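Local coordinates for protein putative glycoside hydrolase (Bacteroides thetaiotaomicron VPI-5482, PDB 3HBZ) that binds calcium and may take part in carbohydrate metabolism, perhaps as a glycoside hydrolase, at residues T94-F102 / I331-R339; D237-T248 / K305-L316. One frame throughout, in Å; residues are numbered along the deposited sequence.

Contact 1. Residues T94-F102 / I331-R339. With CA (calcium ion), chain B; NA (sodium ion), chain D; ACT (acetate ion), chain H.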
loop_
_atom_site.group_PDB
_atom_site.type_symbol
_atom_site.label_atom_id
_atom_site.label_comp_id
_atom_site.label_asym_id
_atom_site.label_seq_id
_atom_site.Cartn_x
_atom_site.Cartn_y
_atom_site.Cartn_z
ATOM N N THR A 94 11.348 -11.914 5.527
ATOM C CA THR A 94 12.046 -12.079 4.271
ATOM C C THR A 94 12.329 -10.699 3.674
ATOM O O THR A 94 11.810 -9.701 4.127
ATOM C CB THR A 94 11.198 -12.898 3.263
ATOM O OG1 THR A 94 9.877 -12.366 3.230
ATOM C CG2 THR A 94 11.151 -14.353 3.685
ATOM N N GLU A 95 13.192 -10.660 2.677
ATOM C CA GLU A 95 13.512 -9.415 2.015
ATOM C C GLU A 95 12.385 -9.052 1.037
ATOM O O GLU A 95 11.608 -9.900 0.647
ATOM C CB GLU A 95 14.900 -9.508 1.375
ATOM C CG GLU A 95 15.074 -10.491 0.241
ATOM C CD GLU A 95 16.558 -10.685 -0.180
ATOM O OE1 GLU A 95 17.483 -10.323 0.598
ATOM O OE2 GLU A 95 16.785 -11.223 -1.286
ATOM N N LEU A 96 12.247 -7.767 0.712
ATOM C CA LEU A 96 11.144 -7.307 -0.132
ATOM C C LEU A 96 11.048 -8.153 -1.416
ATOM O O LEU A 96 12.057 -8.465 -2.020
ATOM C CB LEU A 96 11.394 -5.840 -0.492
ATOM C CG LEU A 96 10.204 -4.977 -0.819
ATOM C CD1 LEU A 96 9.139 -5.018 0.313
ATOM C CD2 LEU A 96 10.666 -3.529 -1.124
ATOM N N ALA A 97 9.841 -8.485 -1.841
ATOM C CA ALA A 97 9.625 -9.213 -3.103
ATOM C C ALA A 97 9.938 -8.243 -4.242
ATOM O O ALA A 97 9.725 -7.042 -4.085
ATOM C CB ALA A 97 8.133 -9.654 -3.201
ATOM N N THR A 98 10.413 -8.762 -5.376
ATOM C CA THR A 98 10.816 -7.918 -6.525
ATOM C C THR A 98 10.262 -8.355 -7.897
ATOM O O THR A 98 10.578 -7.726 -8.910
ATOM C CB THR A 98 12.358 -7.823 -6.652
ATOM O OG1 THR A 98 12.908 -9.095 -7.047
ATOM C CG2 THR A 98 12.982 -7.338 -5.335
ATOM N N ILE A 99 9.448 -9.410 -7.918
ATOM C CA ILE A 99 8.883 -9.950 -9.160
ATOM C C ILE A 99 7.376 -9.975 -8.990
ATOM O O ILE A 99 6.879 -10.659 -8.106
ATOM C CB ILE A 99 9.408 -11.381 -9.467
ATOM C CG1 ILE A 99 10.938 -11.410 -9.555
ATOM C CG2 ILE A 99 8.758 -11.969 -10.743
ATOM C CD1 ILE A 99 11.516 -10.937 -10.841
ATOM N N TYR A 100 6.648 -9.253 -9.839
ATOM C CA TYR A 100 5.217 -9.017 -9.622
ATOM C C TYR A 100 4.400 -9.442 -10.825
ATOM O O TYR A 100 4.444 -8.795 -11.861
ATOM C CB TYR A 100 4.977 -7.532 -9.370
ATOM C CG TYR A 100 5.990 -6.904 -8.437
ATOM C CD1 TYR A 100 6.189 -7.407 -7.166
ATOM C CD2 TYR A 100 6.744 -5.812 -8.836
ATOM C CE1 TYR A 100 7.112 -6.844 -6.307
ATOM C CE2 TYR A 100 7.683 -5.243 -7.994
ATOM C CZ TYR A 100 7.857 -5.740 -6.728
ATOM O OH TYR A 100 8.781 -5.141 -5.884
ATOM N N ASN A 101 3.638 -10.517 -10.677
ATOM C CA ASN A 101 2.807 -11.029 -11.765
ATOM C C ASN A 101 1.297 -10.785 -11.552
ATOM O O ASN A 101 0.470 -11.085 -12.409
ATOM C CB ASN A 101 3.117 -12.520 -11.958
ATOM C CG ASN A 101 4.437 -12.747 -12.716
ATOM O OD1 ASN A 101 4.571 -12.363 -13.859
ATOM N ND2 ASN A 101 5.394 -13.377 -12.076
ATOM N N PHE A 102 0.957 -10.252 -10.383
ATOM C CA PHE A 102 -0.391 -9.830 -10.050
ATOM C C PHE A 102 -1.435 -10.933 -10.123
ATOM O O PHE A 102 -2.600 -10.665 -10.452
ATOM C CB PHE A 102 -0.751 -8.580 -10.872
ATOM C CG PHE A 102 0.199 -7.440 -10.620
ATOM C CD1 PHE A 102 0.120 -6.733 -9.445
ATOM C CD2 PHE A 102 1.271 -7.186 -11.460
ATOM C CE1 PHE A 102 1.043 -5.732 -9.157
ATOM C CE2 PHE A 102 2.181 -6.184 -11.165
ATOM C CZ PHE A 102 2.050 -5.470 -10.005
ATOM N N ILE A 331 -1.530 -3.158 -15.564
ATOM C CA ILE A 331 -0.122 -3.383 -15.285
ATOM C C ILE A 331 0.122 -4.859 -15.146
ATOM O O ILE A 331 -0.689 -5.558 -14.525
ATOM C CB ILE A 331 0.309 -2.674 -13.972
ATOM C CG1 ILE A 331 0.282 -1.131 -14.106
ATOM C CG2 ILE A 331 1.652 -3.179 -13.489
ATOM C CD1 ILE A 331 1.425 -0.537 -14.977
ATOM N N ASP A 332 1.195 -5.361 -15.765
ATOM C CA ASP A 332 1.568 -6.749 -15.583
ATOM C C ASP A 332 3.069 -6.972 -15.740
ATOM O O ASP A 332 3.779 -6.150 -16.342
ATOM C CB ASP A 332 0.800 -7.649 -16.554
ATOM C CG ASP A 332 0.548 -9.070 -15.982
ATOM O OD1 ASP A 332 0.985 -9.336 -14.842
ATOM O OD2 ASP A 332 -0.067 -9.918 -16.683
ATOM N N GLU A 333 3.540 -8.095 -15.190
ATOM C CA GLU A 333 4.932 -8.570 -15.358
ATOM C C GLU A 333 5.966 -7.504 -14.967
ATOM O O GLU A 333 6.852 -7.144 -15.752
ATOM C CB GLU A 333 5.177 -9.031 -16.800
ATOM C CG GLU A 333 4.349 -10.225 -17.213
ATOM C CD GLU A 333 4.697 -10.781 -18.607
ATOM O OE1 GLU A 333 5.621 -10.260 -19.272
ATOM O OE2 GLU A 333 4.046 -11.769 -19.036
ATOM N N VAL A 334 5.880 -7.011 -13.740
ATOM C CA VAL A 334 6.758 -5.934 -13.331
ATOM C C VAL A 334 7.909 -6.557 -12.564
ATOM O O VAL A 334 7.730 -7.555 -11.863
ATOM C CB VAL A 334 6.017 -4.892 -12.409
ATOM C CG1 VAL A 334 6.949 -3.796 -11.931
ATOM C CG2 VAL A 334 4.854 -4.285 -13.156
ATOM N N GLU A 335 9.066 -5.912 -12.643
ATOM C CA GLU A 335 10.217 -6.317 -11.877
ATOM C C GLU A 335 10.943 -5.126 -11.276
ATOM O O GLU A 335 11.254 -4.153 -11.960
ATOM C CB GLU A 335 11.194 -7.137 -12.768
ATOM C CG GLU A 335 12.243 -7.754 -11.933
ATOM C CD GLU A 335 13.157 -8.716 -12.662
ATOM O OE1 GLU A 335 13.039 -8.861 -13.898
ATOM O OE2 GLU A 335 13.996 -9.323 -11.957
ATOM N N LEU A 336 11.268 -5.216 -9.996
ATOM C CA LEU A 336 12.264 -4.313 -9.397
ATOM C C LEU A 336 13.666 -4.927 -9.562
ATOM O O LEU A 336 14.021 -5.917 -8.898
ATOM C CB LEU A 336 11.918 -4.090 -7.916
ATOM C CG LEU A 336 12.854 -3.143 -7.172
ATOM C CD1 LEU A 336 12.921 -1.771 -7.853
ATOM C CD2 LEU A 336 12.409 -3.074 -5.665
ATOM N N ILE A 337 14.457 -4.365 -10.476
ATOM C CA ILE A 337 15.792 -4.888 -10.789
ATOM C C ILE A 337 16.800 -4.117 -9.938
ATOM O O ILE A 337 16.745 -2.885 -9.859
ATOM C CB ILE A 337 16.132 -4.723 -12.315
ATOM C CG1 ILE A 337 15.064 -5.453 -13.177
ATOM C CG2 ILE A 337 17.575 -5.256 -12.663
ATOM C CD1 ILE A 337 15.027 -5.018 -14.660
ATOM N N TYR A 338 17.686 -4.858 -9.293
ATOM C CA TYR A 338 18.724 -4.300 -8.439
ATOM C C TYR A 338 20.131 -4.856 -8.759
ATOM O O TYR A 338 20.300 -5.910 -9.403
ATOM C CB TYR A 338 18.389 -4.549 -6.973
ATOM C CG TYR A 338 18.211 -5.989 -6.571
ATOM C CD1 TYR A 338 19.300 -6.755 -6.181
ATOM C CD2 TYR A 338 16.947 -6.584 -6.577
ATOM C CE1 TYR A 338 19.154 -8.088 -5.796
ATOM C CE2 TYR A 338 16.783 -7.919 -6.176
ATOM C CZ TYR A 338 17.898 -8.653 -5.786
ATOM O OH TYR A 338 17.774 -9.951 -5.407
ATOM N N ARG A 339 21.142 -4.119 -8.326
ATOM C CA ARG A 339 22.526 -4.479 -8.669
ATOM C C ARG A 339 22.954 -5.750 -7.938
ATOM O O ARG A 339 22.668 -5.867 -6.743
ATOM C CB ARG A 339 23.465 -3.361 -8.304
ATOM C CG ARG A 339 24.934 -3.671 -8.718
ATOM C CD ARG A 339 25.804 -2.452 -8.566
ATOM N NE ARG A 339 25.219 -1.430 -9.419
ATOM C CZ ARG A 339 25.130 -0.141 -9.122
ATOM N NH1 ARG A 339 25.602 0.318 -7.956
ATOM N NH2 ARG A 339 24.547 0.688 -10.004
HETATM CA CA CA B . 0.055 -11.631 -14.697
HETATM NA NA NA D . 6.244 -12.285 -6.483
HETATM C C ACT H . 15.228 -6.676 0.524
HETATM O O ACT H . 16.271 -6.198 0.806
HETATM O OXT ACT H . 14.463 -6.434 1.514
HETATM C CH3 ACT H . 14.963 -7.381 -0.853
HETATM O O HOH W 1 2.203 -12.457 -15.271
HETATM O O HOH W 2 4.089 -12.081 -8.253
HETATM O O HOH W 3 4.424 -13.898 -5.655
HETATM O O HOH W 4 7.191 -14.249 -8.188
HETATM O O HOH W 5 7.114 -12.963 -4.616
#

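Contact 2. Residues D237-T248 / K305-L316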
loop_
_atom_site.group_PDB
_atom_site.type_symbol
_atom_site.label_atom_id
_atom_site.label_comp_id
_atom_site.label_asym_id
_atom_site.label_seq_id
_atom_site.Cartn_x
_atom_site.Cartn_y
_atom_site.Cartn_z
ATOM N N ASP A 237 -6.043 12.908 -19.727
ATOM C CA ASP A 237 -5.472 12.294 -18.539
ATOM C C ASP A 237 -4.253 11.445 -18.939
ATOM O O ASP A 237 -4.087 11.097 -20.123
ATOM C CB ASP A 237 -6.541 11.433 -17.844
ATOM C CG ASP A 237 -6.315 11.245 -16.344
ATOM O OD1 ASP A 237 -5.311 11.757 -15.763
ATOM O OD2 ASP A 237 -7.174 10.540 -15.732
ATOM N N ILE A 238 -3.382 11.165 -17.969
ATOM C CA ILE A 238 -2.267 10.243 -18.175
ATOM C C ILE A 238 -2.003 9.550 -16.856
ATOM O O ILE A 238 -2.326 10.086 -15.793
ATOM C CB ILE A 238 -0.977 10.968 -18.734
ATOM C CG1 ILE A 238 0.017 9.990 -19.389
ATOM C CG2 ILE A 238 -0.285 11.843 -17.610
ATOM C CD1 ILE A 238 -0.571 9.066 -20.531
ATOM N N CYS A 239 -1.472 8.330 -16.934
ATOM C CA CYS A 239 -1.040 7.575 -15.779
ATOM C C CYS A 239 0.301 8.049 -15.235
ATOM O O CYS A 239 1.006 8.859 -15.893
ATOM C CB CYS A 239 -0.929 6.108 -16.162
ATOM S SG CYS A 239 0.203 5.821 -17.539
ATOM N N ASP A 240 0.658 7.556 -14.049
ATOM C CA ASP A 240 2.015 7.714 -13.493
ATOM C C ASP A 240 2.474 6.365 -12.974
ATOM O O ASP A 240 1.671 5.545 -12.470
ATOM C CB ASP A 240 2.042 8.767 -12.384
ATOM C CG ASP A 240 3.410 9.410 -12.184
ATOM O OD1 ASP A 240 4.410 9.096 -12.875
ATOM O OD2 ASP A 240 3.472 10.252 -11.293
ATOM N N ILE A 241 3.764 6.116 -13.165
ATOM C CA ILE A 241 4.428 4.928 -12.683
ATOM C C ILE A 241 5.794 5.382 -12.183
ATOM O O ILE A 241 6.549 5.997 -12.935
ATOM C CB ILE A 241 4.644 3.887 -13.834
ATOM C CG1 ILE A 241 3.310 3.547 -14.506
ATOM C CG2 ILE A 241 5.400 2.640 -13.273
ATOM C CD1 ILE A 241 3.362 2.654 -15.783
ATOM N N TYR A 242 6.089 5.133 -10.916
ATOM C CA TYR A 242 7.305 5.615 -10.349
ATOM C C TYR A 242 7.757 4.753 -9.184
ATOM O O TYR A 242 7.007 3.875 -8.724
ATOM C CB TYR A 242 7.162 7.079 -9.991
ATOM C CG TYR A 242 6.161 7.445 -8.914
ATOM C CD1 TYR A 242 6.555 7.550 -7.579
ATOM C CD2 TYR A 242 4.862 7.746 -9.229
ATOM C CE1 TYR A 242 5.659 7.959 -6.572
ATOM C CE2 TYR A 242 3.917 8.115 -8.217
ATOM C CZ TYR A 242 4.339 8.241 -6.898
ATOM O OH TYR A 242 3.457 8.642 -5.905
ATOM N N ALA A 243 9.001 4.970 -8.759
ATOM C CA ALA A 243 9.587 4.309 -7.600
ATOM C C ALA A 243 10.539 5.286 -6.938
ATOM O O ALA A 243 11.112 6.165 -7.608
ATOM C CB ALA A 243 10.322 2.998 -7.986
ATOM N N ILE A 244 10.641 5.186 -5.613
ATOM C CA ILE A 244 11.518 6.057 -4.819
ATOM C C ILE A 244 12.294 5.188 -3.821
ATOM O O ILE A 244 11.852 4.111 -3.435
ATOM C CB ILE A 244 10.742 7.158 -4.104
ATOM C CG1 ILE A 244 9.641 6.557 -3.197
ATOM C CG2 ILE A 244 10.106 8.104 -5.100
ATOM C CD1 ILE A 244 8.789 7.609 -2.431
HETATM N N MSE A 245 13.485 5.642 -3.486
HETATM C CA MSE A 245 14.306 5.099 -2.417
HETATM C C MSE A 245 14.645 6.287 -1.522
HETATM O O MSE A 245 15.080 7.357 -2.013
HETATM C CB MSE A 245 15.577 4.525 -2.960
HETATM C CG MSE A 245 16.323 3.699 -1.938
HETATM SE SE MSE A 245 17.969 3.140 -2.655
HETATM C CE MSE A 245 18.451 1.844 -1.252
ATOM N N TYR A 246 14.412 6.119 -0.228
ATOM C CA TYR A 246 14.759 7.132 0.755
ATOM C C TYR A 246 15.285 6.530 2.048
ATOM O O TYR A 246 14.976 5.399 2.410
ATOM C CB TYR A 246 13.527 8.015 1.067
ATOM C CG TYR A 246 12.354 7.248 1.630
ATOM C CD1 TYR A 246 11.450 6.587 0.806
ATOM C CD2 TYR A 246 12.156 7.150 3.014
ATOM C CE1 TYR A 246 10.339 5.892 1.338
ATOM C CE2 TYR A 246 11.058 6.424 3.554
ATOM C CZ TYR A 246 10.163 5.817 2.731
ATOM O OH TYR A 246 9.137 5.075 3.315
ATOM N N GLU A 247 16.068 7.327 2.751
ATOM C CA GLU A 247 16.586 6.974 4.036
ATOM C C GLU A 247 15.552 7.280 5.152
ATOM O O GLU A 247 14.999 8.377 5.213
ATOM C CB GLU A 247 17.850 7.791 4.298
ATOM C CG GLU A 247 18.493 7.407 5.628
ATOM C CD GLU A 247 19.849 8.082 5.858
ATOM O OE1 GLU A 247 20.359 8.724 4.921
ATOM O OE2 GLU A 247 20.394 7.926 6.979
ATOM N N THR A 248 15.309 6.300 6.023
ATOM C CA THR A 248 14.392 6.472 7.134
ATOM C C THR A 248 15.139 7.036 8.339
ATOM O O THR A 248 16.349 7.026 8.385
ATOM C CB THR A 248 13.711 5.151 7.516
ATOM O OG1 THR A 248 14.702 4.175 7.791
ATOM C CG2 THR A 248 12.824 4.640 6.382
ATOM N N LYS A 305 18.274 0.733 6.675
ATOM C CA LYS A 305 17.943 2.164 6.841
ATOM C C LYS A 305 17.363 2.833 5.592
ATOM O O LYS A 305 17.091 4.030 5.625
ATOM C CB LYS A 305 19.200 2.959 7.251
ATOM C CG LYS A 305 19.864 2.548 8.548
ATOM C CD LYS A 305 18.899 2.618 9.711
ATOM C CE LYS A 305 19.600 2.458 11.077
ATOM N NZ LYS A 305 18.538 2.343 12.131
ATOM N N TYR A 306 17.163 2.084 4.501
ATOM C CA TYR A 306 16.521 2.644 3.291
ATOM C C TYR A 306 15.256 1.880 2.986
ATOM O O TYR A 306 15.198 0.658 3.157
ATOM C CB TYR A 306 17.455 2.614 2.047
ATOM C CG TYR A 306 18.725 3.438 2.189
ATOM C CD1 TYR A 306 18.733 4.816 1.962
ATOM C CD2 TYR A 306 19.919 2.841 2.546
ATOM C CE1 TYR A 306 19.884 5.570 2.106
ATOM C CE2 TYR A 306 21.083 3.583 2.671
ATOM C CZ TYR A 306 21.055 4.954 2.452
ATOM O OH TYR A 306 22.213 5.686 2.607
ATOM N N ASN A 307 14.242 2.623 2.540
ATOM C CA ASN A 307 13.028 2.067 2.043
ATOM C C ASN A 307 12.915 2.336 0.569
ATOM O O ASN A 307 13.391 3.372 0.053
ATOM C CB ASN A 307 11.811 2.733 2.708
ATOM C CG ASN A 307 11.544 2.237 4.115
ATOM O OD1 ASN A 307 12.328 1.463 4.682
ATOM N ND2 ASN A 307 10.420 2.700 4.696
ATOM N N VAL A 308 12.185 1.446 -0.094
ATOM C CA VAL A 308 11.817 1.635 -1.466
ATOM C C VAL A 308 10.314 1.557 -1.541
ATOM O O VAL A 308 9.695 0.730 -0.842
ATOM C CB VAL A 308 12.446 0.562 -2.405
ATOM C CG1 VAL A 308 11.746 0.625 -3.781
ATOM C CG2 VAL A 308 13.975 0.828 -2.558
ATOM N N ALA A 309 9.731 2.419 -2.375
ATOM C CA ALA A 309 8.331 2.334 -2.790
ATOM C C ALA A 309 8.224 2.265 -4.303
ATOM O O ALA A 309 9.005 2.911 -5.026
ATOM C CB ALA A 309 7.526 3.567 -2.284
ATOM N N ILE A 310 7.223 1.525 -4.768
ATOM C CA ILE A 310 6.801 1.476 -6.162
ATOM C C ILE A 310 5.351 1.923 -6.141
ATOM O O ILE A 310 4.563 1.481 -5.273
ATOM C CB ILE A 310 6.897 0.059 -6.753
ATOM C CG1 ILE A 310 8.354 -0.408 -6.854
ATOM C CG2 ILE A 310 6.190 -0.045 -8.161
ATOM C CD1 ILE A 310 8.489 -1.924 -7.010
ATOM N N VAL A 311 5.005 2.799 -7.071
ATOM C CA VAL A 311 3.663 3.363 -7.151
ATOM C C VAL A 311 3.152 3.388 -8.594
ATOM O O VAL A 311 3.895 3.816 -9.530
ATOM C CB VAL A 311 3.652 4.820 -6.646
ATOM C CG1 VAL A 311 2.201 5.335 -6.655
ATOM C CG2 VAL A 311 4.307 4.935 -5.254
ATOM N N PHE A 312 1.914 2.913 -8.756
ATOM C CA PHE A 312 1.136 2.974 -9.986
ATOM C C PHE A 312 -0.140 3.757 -9.732
ATOM O O PHE A 312 -0.778 3.574 -8.691
ATOM C CB PHE A 312 0.721 1.597 -10.453
ATOM C CG PHE A 312 1.848 0.604 -10.519
ATOM C CD1 PHE A 312 2.686 0.595 -11.612
ATOM C CD2 PHE A 312 2.020 -0.325 -9.525
ATOM C CE1 PHE A 312 3.728 -0.300 -11.698
ATOM C CE2 PHE A 312 3.066 -1.262 -9.595
ATOM C CZ PHE A 312 3.906 -1.241 -10.675
ATOM N N THR A 313 -0.509 4.615 -10.669
ATOM C CA THR A 313 -1.807 5.312 -10.603
ATOM C C THR A 313 -2.382 5.601 -12.003
ATOM O O THR A 313 -1.655 5.958 -12.939
ATOM C CB THR A 313 -1.746 6.588 -9.766
ATOM O OG1 THR A 313 -3.057 7.187 -9.776
ATOM C CG2 THR A 313 -0.741 7.614 -10.361
ATOM N N SER A 314 -3.696 5.477 -12.126
ATOM C CA SER A 314 -4.406 5.690 -13.373
ATOM C C SER A 314 -4.543 7.184 -13.723
ATOM O O SER A 314 -4.908 7.515 -14.832
ATOM C CB SER A 314 -5.775 5.010 -13.316
ATOM O OG SER A 314 -6.593 5.521 -12.261
ATOM N N SER A 315 -4.285 8.073 -12.767
ATOM C CA SER A 315 -4.426 9.527 -12.975
ATOM C C SER A 315 -3.282 10.260 -12.249
ATOM O O SER A 315 -3.223 10.309 -11.031
ATOM C CB SER A 315 -5.764 10.029 -12.454
ATOM O OG SER A 315 -6.838 9.642 -13.293
ATOM N N LEU A 316 -2.375 10.811 -13.035
ATOM C CA LEU A 316 -1.158 11.395 -12.555
ATOM C C LEU A 316 -1.413 12.409 -11.445
ATOM O O LEU A 316 -0.666 12.439 -10.489
ATOM C CB LEU A 316 -0.390 12.058 -13.697
ATOM C CG LEU A 316 1.033 12.503 -13.226
ATOM C CD1 LEU A 316 2.160 12.163 -14.185
ATOM C CD2 LEU A 316 1.036 13.963 -12.899
HETATM O O HOH W 6 1.654 11.176 -9.636
HETATM O O HOH W 7 21.948 8.248 2.681
#

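Contact 1. Residues T94-F102 / I331-R339
Asp332 OD1 is gripped by a calcium ion at 2.5 Å, which Asn101 O also binds from across the contact at 2.4 Å, and, within its own segment, by Glu333 N, which meets it from above the carboxylate plane. Its OD2 binds the same ion, making the carboxylate bidentate, and accepts a hydrogen bond from Lys154 N. Asn101 OD1 accepts from water 1, itself a calcium ligand; Glu103, Thr155 and Lys157 complete the site. The 3.0 Å between Asn101 O and Asp332 OD1 is therefore two acceptors drawn together by one cation. The chain turns a corner at Glu333, so that only the part after it pairs with 99-100, a short antiparallel strand added to strand 328-338, which also pairs with strand 210-220. Ile99 with Glu335 is the non-hydrogen-bonded pair and Tyr100 with Val334 the hydrogen-bonded one, with Tyr100 N to Val334 O at 2.9 Å and Val334 N returning to Tyr100 O; Leu336 N adds a third bond, to Thr98 O. With chi1 at -43°, the Tyr100 ring swings back beside its own backbone N, setting CD2 3.7 Å from Val334 CG1 and carrying OH past Leu336 CB to Ala97 O, where it donates a 2.8 Å hydrogen bond. Losing the ring and hydroxyl to an alanine here would probably leave Ala97 O without this donor and open a gap beside Val334 and Leu336. Phe102 meets Val334 CG2 at its ring edge, CE2 to CG2 3.8 Å, while Ile331 CG2 reaches CE2 obliquely. On the face away from Tyr100 and Val334, Ile99 CD1 lies alongside the extended Glu335 chain. The backbone Ile99 O binds a sodium ion at 2.4 Å; water 2, another sodium ligand, accepts from Asn101 N.

Contact 2. Residues D237-T248 / K305-L316
Tyr242 lays its ring over Val311, whose CB stands 3.6 Å from the ring centroid and 17° off its normal, a CH-pi contact; CG1 and CG2 reach CE2 and CE1. The two belong to a long antiparallel pairing of strands 240-247 and 306-313, whose axes approach to 4.6 Å with their directions 161° apart. Tyr242 and Val311 form one of its hydrogen-bonded pairs, donating to each other's carbonyl. The arrangement recurs four residues on: Tyr246, chi1 60°, has its CG between backbone N and carbonyl carbon, which folds the ring across the neighbouring strand and puts Asn307 CB over a face. Its hydroxyl is hydrogen-bonded to Phe202 O. Between the two tyrosines, Ile244 CG1 touches Ala309 CB at 3.8 Å, and Phe202 of strand 200-205 packs against Tyr242, Ala309 and Val311.

The opposite face, of Ile241, Ala243, Met245, Phe312, Ile310 and Val308, is largely apolar until Glu247 and Tyr306 at its end. Ile241 CG2 reaches Phe312 CE1 at 3.7 Å, and the extended selenomethionine Met245 sets its CE 3.5 Å from Tyr306 CB, its selenium lying oblique to that ring in a Met-aromatic contact. Leu301 of helix 298-303 touches both residues, and the Tyr306 hydroxyl is bonded to Asp297 N.

Farther out, Asp240 OD2 forms a salt bridge with Arg271. Strand pairing gives way beyond Thr313, yet Leu316 N still bonds Ile238 O. At this end Ser315 OG donates to the syn lone pair of Asp237 OD2 at 2.6 Å, an oxygen that Ser327 OG and Ala324 N also grip.

In the fold
Contact 2 is the core pairing, with 18 of its 24 touching residues buried, against 6 of 13 in contact 1. Their buried areas, 1210 and 576 Å², reflect eight bridged pairs against two. Contact 1 adds to its few backbone bonds and buried ring packing a set of backbone carbonyls and a carboxylate that bind calcium and sodium, at a partly buried margin; in contact 2 aromatic and aliphatic faces dominate, and its carboxylates meet arginine, lysine, hydroxyl and backbone donors as well as water. Strands 306-313 and 328-338 follow each other in the chain, and side chains join the contacts directly: Ile331 CD1 touches Phe312 CD1 and Ile241 CD1, each at 3.8 Å, and Tyr100 packs on Ile310.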